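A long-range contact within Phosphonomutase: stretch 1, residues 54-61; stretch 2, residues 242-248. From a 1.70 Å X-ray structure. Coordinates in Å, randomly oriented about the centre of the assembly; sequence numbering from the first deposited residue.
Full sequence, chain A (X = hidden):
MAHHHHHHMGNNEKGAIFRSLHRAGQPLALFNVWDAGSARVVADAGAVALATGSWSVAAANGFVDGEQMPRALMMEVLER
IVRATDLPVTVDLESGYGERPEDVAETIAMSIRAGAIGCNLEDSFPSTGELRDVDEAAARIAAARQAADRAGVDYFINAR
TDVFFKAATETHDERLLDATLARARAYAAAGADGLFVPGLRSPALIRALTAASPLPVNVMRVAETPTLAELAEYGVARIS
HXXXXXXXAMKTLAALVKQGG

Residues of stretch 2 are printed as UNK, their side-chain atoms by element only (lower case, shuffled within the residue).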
# COMPACT_ATOMS: atom_id res chain seq x y z
N SER A 54 9.43 -5.93 -6.85
CA SER A 54 10.27 -5.56 -5.73
C SER A 54 10.25 -4.06 -5.51
O SER A 54 10.23 -3.62 -4.34
CB SER A 54 11.68 -6.09 -5.86
OG SER A 54 12.46 -5.41 -6.83
N TRP A 55 10.25 -3.29 -6.60
CA TRP A 55 10.32 -1.82 -6.45
C TRP A 55 9.06 -1.29 -5.75
O TRP A 55 9.16 -0.51 -4.78
CB TRP A 55 10.45 -1.15 -7.83
CG TRP A 55 10.88 0.26 -7.75
CD1 TRP A 55 12.16 0.73 -7.82
CD2 TRP A 55 10.04 1.41 -7.52
NE1 TRP A 55 12.17 2.11 -7.67
CE2 TRP A 55 10.88 2.54 -7.49
CE3 TRP A 55 8.68 1.58 -7.36
CZ2 TRP A 55 10.39 3.83 -7.32
CZ3 TRP A 55 8.19 2.85 -7.18
CH2 TRP A 55 9.04 3.96 -7.16
N SER A 56 7.90 -1.72 -6.25
CA SER A 56 6.59 -1.38 -5.67
C SER A 56 6.43 -1.78 -4.21
O SER A 56 5.93 -1.00 -3.37
CB SER A 56 5.46 -2.07 -6.50
OG SER A 56 5.39 -1.55 -7.82
N VAL A 57 6.80 -3.01 -3.87
CA VAL A 57 6.74 -3.47 -2.50
C VAL A 57 7.66 -2.66 -1.60
O VAL A 57 7.26 -2.28 -0.50
CB VAL A 57 7.06 -4.97 -2.35
CG1 VAL A 57 7.18 -5.32 -0.88
CG2 VAL A 57 5.98 -5.80 -3.01
N ALA A 58 8.88 -2.37 -2.06
CA ALA A 58 9.78 -1.56 -1.26
C ALA A 58 9.25 -0.15 -1.07
O ALA A 58 9.23 0.35 0.06
CB ALA A 58 11.14 -1.49 -1.92
N ALA A 59 8.78 0.46 -2.12
CA ALA A 59 8.22 1.82 -2.03
C ALA A 59 7.04 1.91 -1.06
O ALA A 59 7.00 2.77 -0.18
CB ALA A 59 7.82 2.30 -3.40
N ALA A 60 6.12 0.96 -1.19
CA ALA A 60 4.93 0.90 -0.33
C ALA A 60 5.30 0.80 1.16
O ALA A 60 4.65 1.39 2.04
CB ALA A 60 4.04 -0.25 -0.76
N ASN A 61 6.42 0.13 1.43
CA ASN A 61 6.89 -0.15 2.78
C ASN A 61 7.98 0.83 3.25
O ASN A 61 8.53 0.65 4.32
CB ASN A 61 7.35 -1.61 2.92
CG ASN A 61 6.17 -2.57 2.97
OD1 ASN A 61 5.62 -2.84 4.04
ND2 ASN A 61 5.72 -3.00 1.83
N UNK A 242 6.57 -3.46 -14.69
CA UNK A 242 7.34 -2.89 -13.58
C UNK A 242 6.45 -2.13 -12.62
O UNK A 242 5.34 -2.55 -12.32
N UNK A 243 6.97 -1.00 -12.10
CA UNK A 243 6.17 -0.31 -11.05
C UNK A 243 5.11 0.63 -11.60
O UNK A 243 4.53 1.41 -10.83
c UNK A 243 7.22 0.48 -10.30
c UNK A 243 8.23 0.80 -11.31
c UNK A 243 8.29 -0.39 -12.27
N UNK A 244 4.79 0.57 -12.89
CA UNK A 244 3.74 1.43 -13.46
C UNK A 244 2.39 1.44 -12.72
O UNK A 244 1.87 2.54 -12.45
c UNK A 244 2.69 3.06 -16.12
c UNK A 244 0.50 3.18 -17.03
c UNK A 244 3.55 1.04 -14.93
c UNK A 244 2.45 1.80 -15.64
c UNK A 244 0.25 1.91 -16.59
c UNK A 244 1.24 1.21 -15.90
o UNK A 244 -0.47 3.86 -17.75
c UNK A 244 1.71 3.77 -16.80
N UNK A 245 1.83 0.26 -12.34
CA UNK A 245 0.57 0.29 -11.64
C UNK A 245 0.65 1.11 -10.33
O UNK A 245 -0.21 1.98 -10.06
c UNK A 245 0.97 -1.91 -12.51
c UNK A 245 2.22 -1.13 -12.71
c UNK A 245 0.27 -1.19 -11.38
N UNK A 246 1.67 0.81 -9.53
CA UNK A 246 1.84 1.53 -8.26
C UNK A 246 1.98 3.03 -8.47
O UNK A 246 1.31 3.84 -7.75
c UNK A 246 3.03 2.03 -3.87
c UNK A 246 4.37 2.69 -6.20
c UNK A 246 3.98 3.01 -3.85
c UNK A 246 2.74 1.37 -5.06
c UNK A 246 3.39 1.70 -6.24
o UNK A 246 4.30 3.66 -2.64
c UNK A 246 4.64 3.36 -5.03
c UNK A 246 3.07 0.99 -7.54
N UNK A 247 2.81 3.40 -9.45
CA UNK A 247 3.04 4.81 -9.78
C UNK A 247 1.82 5.52 -10.29
O UNK A 247 1.62 6.72 -9.92
c UNK A 247 6.61 4.56 -11.26
c UNK A 247 5.94 5.33 -8.96
c UNK A 247 4.20 4.96 -10.76
c UNK A 247 5.54 4.51 -10.19
N UNK A 248 0.98 4.85 -11.06
CA UNK A 248 -0.30 5.46 -11.46
C UNK A 248 -1.24 5.69 -10.27
O UNK A 248 -1.89 6.77 -10.16
o UNK A 248 0.97 6.59 -14.53
c UNK A 248 -0.18 4.61 -13.82
c UNK A 248 -0.10 6.00 -14.42
c UNK A 248 -0.99 4.61 -12.53
n UNK A 248 -1.25 6.55 -14.75
O HOH W 1 3.08 -1.82 -9.41

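Position 242 has backbone atoms and no side-chain atoms. Its phi is 52°, a positive value that favours glycine. The residue is Gly242.

Position 243 has three side-chain carbons that close a ring onto the backbone N. Its CB points toward stretch 1 and lies 3.5 Å from CE3 of Trp55. Its CA lies 3.5 Å from OG of Ser56, and these two residues have the nearest CA atoms across the contact, 5.5 Å apart. Only proline closes such a ring. The residue is Pro243. It holds the N-cap position, right before the helix. An ideal CB on Gly242 would lie 2.4 Å from Pro243 CD.

Position 244 has one carbon followed by a ring of six carbons bearing one oxygen. That is a phenol. The CA-to-CB bond points away from stretch 1, and the side chain makes no contact with it. The residue is Tyr244.

Position 245 again has three carbons closing a ring onto the backbone N. It has no contact with stretch 1. The residue is Pro245. With no N-H to donate, proline is well tolerated in this first turn of a helix.

Position 246 carries a second phenol: one carbon, a six-carbon ring and one oxygen. Its CA-to-CB bond points toward stretch 1. The ring sits among Trp55, Ser56, Ala59 and Ala60, with Ser56 O over one face. The residue is Tyr246, with chi1 at 177° (t). Its CE2 is 3.7 Å from Ala59 CB, and its CE1 is 4.0 Å from Ala60 CB.

Position 247 has four carbons, forked at the second. The CB points sideways, but the end of the chain comes nearer to stretch 1. The residue is Leu247. Its CD2 packs 3.8 Å from Trp55 CZ3.

Position 248 has three carbons, the third carrying one oxygen and one nitrogen. This is a carboxamide, out of reach of stretch 1. The residue is Gln248. Its OE1 is hydrogen-bonded elsewhere in the structure.

The contact is mainly apolar packing of helix 54-60 against the start of helix 244-248 and the proline just before it. The helix axes approach to 9.6 Å at 35°. Tyr246 is the knob, and its ring packs against the small side chains of Ala59 and Ala60. Trp55 packs against Pro243, Tyr246 and Leu247. No direct hydrogen bond crosses. Instead, water 1 bridges the stretches: it accepts from Tyr246 N at 3.0 Å and hydrogen-bonds Ser56 OG at 2.8 Å. Together the two stretches bury 306 Å².

Stretch 2 (242-248) GPYPYLQ
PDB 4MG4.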